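Local coordinates for protein LytB (Plasmodium falciparum, PDB 4N7B) that reduces (E)-4-hydroxy-3-methylbut-2-enyl diphosphate to isopentenyl and dimethylallyl diphosphate with an iron-sulfur cluster, the last step of isoprenoid precursor synthesis in the apicoplast, at residues L467-L472 against P501-T506. Sequence-based numbering, arbitrary orientation.
Sequences LDQQIL and PPFNYT
Leu472, at the end of a short 3-10 turn, faces Phe503 in an irregular loop; the two backbones stay well apart, 8.5 Å between the CA atoms of Leu472 and Phe503, and the contact is made mostly by side chains. The main contact is a CH-pi one: Leu472 CD1 lies over one face of the Phe503 ring, 4.0 Å from the centroid and displaced toward the CE1 rim. Pro502, which follows a cis peptide bond, puts its CG over the centre of the opposite face, so the ring lies between Leu472 and Pro502. Gln469, extended beyond CG (chi2 174°), carries OE1 to the ring edge, near the ring plane and 3.3 Å from Phe503 CZ, with the amide turned 82° to the ring. Tyr505 brings its OH against Leu472, 3.4 Å from Leu472 O and close to Leu472 CB, but the hydroxyl's hydrogen bond goes to Val475 O. At the start of the 3-10 segment, Asp468 OD1 accepts from Gln470 N in an Asx turn. Far from the iron-sulfur cluster, the contact joins the loop between strands 458-461 and 477-482 to the link from helix 488-499 into edge strand 506-511, with Leu472 and Tyr505 both packing on Leu498 and Ile478.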
ATOM      1  N   LEU A 467       7.863  21.096  -3.079  1.00 43.08           N
ATOM      2  CA  LEU A 467       9.295  21.090  -2.797  1.00 39.07           C
ATOM      3  C   LEU A 467       9.741  22.489  -2.392  1.00 43.06           C
ATOM      4  O   LEU A 467       9.524  23.462  -3.117  1.00 40.41           O
ATOM      5  CB  LEU A 467      10.090  20.618  -4.009  1.00 41.29           C
ATOM      6  CG  LEU A 467      11.612  20.800  -3.991  1.00 40.08           C
ATOM      7  CD1 LEU A 467      12.274  19.945  -2.917  1.00 31.31           C
ATOM      8  CD2 LEU A 467      12.187  20.474  -5.383  1.00 40.71           C
ATOM      9  N   ASP A 468      10.339  22.580  -1.210  1.00 37.00           N
ATOM     10  CA  ASP A 468      11.027  23.781  -0.779  1.00 38.94           C
ATOM     11  C   ASP A 468      12.412  23.736  -1.387  1.00 39.59           C
ATOM     12  O   ASP A 468      13.300  23.067  -0.849  1.00 38.00           O
ATOM     13  CB  ASP A 468      11.140  23.802   0.737  1.00 39.69           C
ATOM     14  CG  ASP A 468      11.990  24.944   1.239  1.00 50.78           C
ATOM     15  OD1 ASP A 468      12.412  25.786   0.407  1.00 49.58           O
ATOM     16  OD2 ASP A 468      12.220  25.015   2.472  1.00 55.77           O
ATOM     17  N   GLN A 469      12.590  24.445  -2.504  1.00 38.93           N
ATOM     18  CA  GLN A 469      13.804  24.358  -3.319  1.00 43.88           C
ATOM     19  C   GLN A 469      15.075  24.776  -2.591  1.00 43.82           C
ATOM     20  O   GLN A 469      16.189  24.519  -3.064  1.00 45.07           O
ATOM     21  CB  GLN A 469      13.620  25.166  -4.615  1.00 36.71           C
ATOM     22  CG  GLN A 469      12.598  24.498  -5.550  1.00 39.63           C
ATOM     23  CD  GLN A 469      12.260  25.309  -6.797  1.00 45.02           C
ATOM     24  OE1 GLN A 469      13.057  26.117  -7.273  1.00 43.93           O
ATOM     25  NE2 GLN A 469      11.058  25.104  -7.318  1.00 41.23           N
ATOM     26  N   GLN A 470      14.910  25.391  -1.430  1.00 39.69           N
ATOM     27  CA  GLN A 470      16.051  25.813  -0.622  1.00 49.43           C
ATOM     28  C   GLN A 470      16.793  24.616  -0.070  1.00 41.36           C
ATOM     29  O   GLN A 470      17.971  24.718   0.236  1.00 42.76           O
ATOM     30  CB  GLN A 470      15.608  26.699   0.548  1.00 50.33           C
ATOM     31  CG  GLN A 470      15.370  28.154   0.170  1.00 72.25           C
ATOM     32  CD  GLN A 470      16.573  28.790  -0.534  1.00 80.44           C
ATOM     33  OE1 GLN A 470      17.650  28.945   0.058  1.00 83.12           O
ATOM     34  NE2 GLN A 470      16.391  29.154  -1.807  1.00 77.39           N
ATOM     35  N   ILE A 471      16.114  23.484   0.079  1.00 38.65           N
ATOM     36  CA  ILE A 471      16.755  22.334   0.696  1.00 38.79           C
ATOM     37  C   ILE A 471      17.703  21.638  -0.267  1.00 36.85           C
ATOM     38  O   ILE A 471      18.310  20.631   0.100  1.00 41.36           O
ATOM     39  CB  ILE A 471      15.747  21.286   1.203  1.00 41.51           C
ATOM     40  CG1 ILE A 471      15.229  20.444   0.041  1.00 38.22           C
ATOM     41  CG2 ILE A 471      14.613  21.958   1.967  1.00 41.68           C
ATOM     42  CD1 ILE A 471      14.262  19.380   0.456  1.00 39.63           C
ATOM     43  N   LEU A 472      17.808  22.145  -1.496  1.00 39.22           N
ATOM     44  CA  LEU A 472      18.701  21.561  -2.497  1.00 39.63           C
ATOM     45  C   LEU A 472      20.053  22.266  -2.474  1.00 43.76           C
ATOM     46  O   LEU A 472      20.997  21.850  -3.146  1.00 38.18           O
ATOM     47  CB  LEU A 472      18.108  21.696  -3.884  1.00 37.39           C
ATOM     48  CG  LEU A 472      16.759  21.034  -4.153  1.00 38.26           C
ATOM     49  CD1 LEU A 472      16.197  21.532  -5.492  1.00 35.07           C
ATOM     50  CD2 LEU A 472      16.916  19.535  -4.153  1.00 33.94           C
ATOM     51  N   PRO A 501      18.136  23.524 -15.893  1.00 38.12           N
ATOM     52  CA  PRO A 501      18.523  24.743 -15.182  1.00 41.00           C
ATOM     53  C   PRO A 501      17.366  25.205 -14.313  1.00 36.05           C
ATOM     54  O   PRO A 501      16.217  25.003 -14.704  1.00 41.05           O
ATOM     55  CB  PRO A 501      18.775  25.755 -16.311  1.00 47.19           C
ATOM     56  CG  PRO A 501      18.991  24.920 -17.557  1.00 45.76           C
ATOM     57  CD  PRO A 501      18.164  23.693 -17.359  1.00 43.89           C
ATOM     58  N   PRO A 502      17.655  25.825 -13.166  1.00 42.25           N
ATOM     59  CA  PRO A 502      18.998  26.153 -12.671  1.00 43.59           C
ATOM     60  C   PRO A 502      19.679  25.064 -11.829  1.00 43.83           C
ATOM     61  O   PRO A 502      20.714  25.344 -11.240  1.00 46.33           O
ATOM     62  CB  PRO A 502      18.724  27.356 -11.777  1.00 40.47           C
ATOM     63  CG  PRO A 502      17.375  27.042 -11.176  1.00 44.75           C
ATOM     64  CD  PRO A 502      16.601  26.358 -12.282  1.00 44.52           C
ATOM     65  N   PHE A 503      19.136  23.855 -11.772  1.00 39.40           N
ATOM     66  CA  PHE A 503      19.656  22.852 -10.847  1.00 35.24           C
ATOM     67  C   PHE A 503      20.675  21.928 -11.490  1.00 36.30           C
ATOM     68  O   PHE A 503      21.726  21.664 -10.915  1.00 34.51           O
ATOM     69  CB  PHE A 503      18.494  22.071 -10.246  1.00 38.21           C
ATOM     70  CG  PHE A 503      17.547  22.944  -9.467  1.00 35.13           C
ATOM     71  CD1 PHE A 503      17.964  23.563  -8.302  1.00 42.09           C
ATOM     72  CD2 PHE A 503      16.269  23.193  -9.930  1.00 40.23           C
ATOM     73  CE1 PHE A 503      17.114  24.392  -7.598  1.00 43.19           C
ATOM     74  CE2 PHE A 503      15.414  24.028  -9.225  1.00 44.66           C
ATOM     75  CZ  PHE A 503      15.839  24.622  -8.060  1.00 44.48           C
ATOM     76  N   ASN A 504      20.367  21.455 -12.693  1.00 35.64           N
ATOM     77  CA  ASN A 504      21.321  20.712 -13.503  1.00 38.21           C
ATOM     78  C   ASN A 504      21.929  19.486 -12.826  1.00 37.05           C
ATOM     79  O   ASN A 504      23.113  19.218 -12.996  1.00 33.15           O
ATOM     80  CB  ASN A 504      22.436  21.634 -13.980  1.00 38.15           C
ATOM     81  CG  ASN A 504      21.932  22.719 -14.894  1.00 42.79           C
ATOM     82  OD1 ASN A 504      21.182  22.454 -15.837  1.00 49.12           O
ATOM     83  ND2 ASN A 504      22.343  23.954 -14.627  1.00 50.26           N
ATOM     84  N   TYR A 505      21.119  18.732 -12.085  1.00 28.67           N
ATOM     85  CA  TYR A 505      21.547  17.423 -11.630  1.00 28.10           C
ATOM     86  C   TYR A 505      21.653  16.521 -12.861  1.00 33.69           C
ATOM     87  O   TYR A 505      20.740  16.488 -13.685  1.00 31.30           O
ATOM     88  CB  TYR A 505      20.551  16.832 -10.622  1.00 25.45           C
ATOM     89  CG  TYR A 505      20.561  17.541  -9.255  1.00 30.99           C
ATOM     90  CD1 TYR A 505      19.735  18.633  -8.999  1.00 27.98           C
ATOM     91  CD2 TYR A 505      21.405  17.122  -8.247  1.00 26.72           C
ATOM     92  CE1 TYR A 505      19.759  19.299  -7.767  1.00 31.84           C
ATOM     93  CE2 TYR A 505      21.438  17.785  -7.005  1.00 36.54           C
ATOM     94  CZ  TYR A 505      20.612  18.863  -6.773  1.00 32.30           C
ATOM     95  OH  TYR A 505      20.639  19.505  -5.546  1.00 35.64           O
ATOM     96  N   THR A 506      22.753  15.787 -12.985  1.00 33.84           N
ATOM     97  CA  THR A 506      22.908  14.867 -14.115  1.00 26.69           C
ATOM     98  C   THR A 506      22.070  13.621 -13.856  1.00 28.97           C
ATOM     99  O   THR A 506      22.162  13.003 -12.798  1.00 28.35           O
ATOM    100  CB  THR A 506      24.370  14.448 -14.344  1.00 25.83           C
ATOM    101  OG1 THR A 506      25.139  15.587 -14.730  1.00 32.92           O
ATOM    102  CG2 THR A 506      24.453  13.394 -15.462  1.00 33.08           C
TER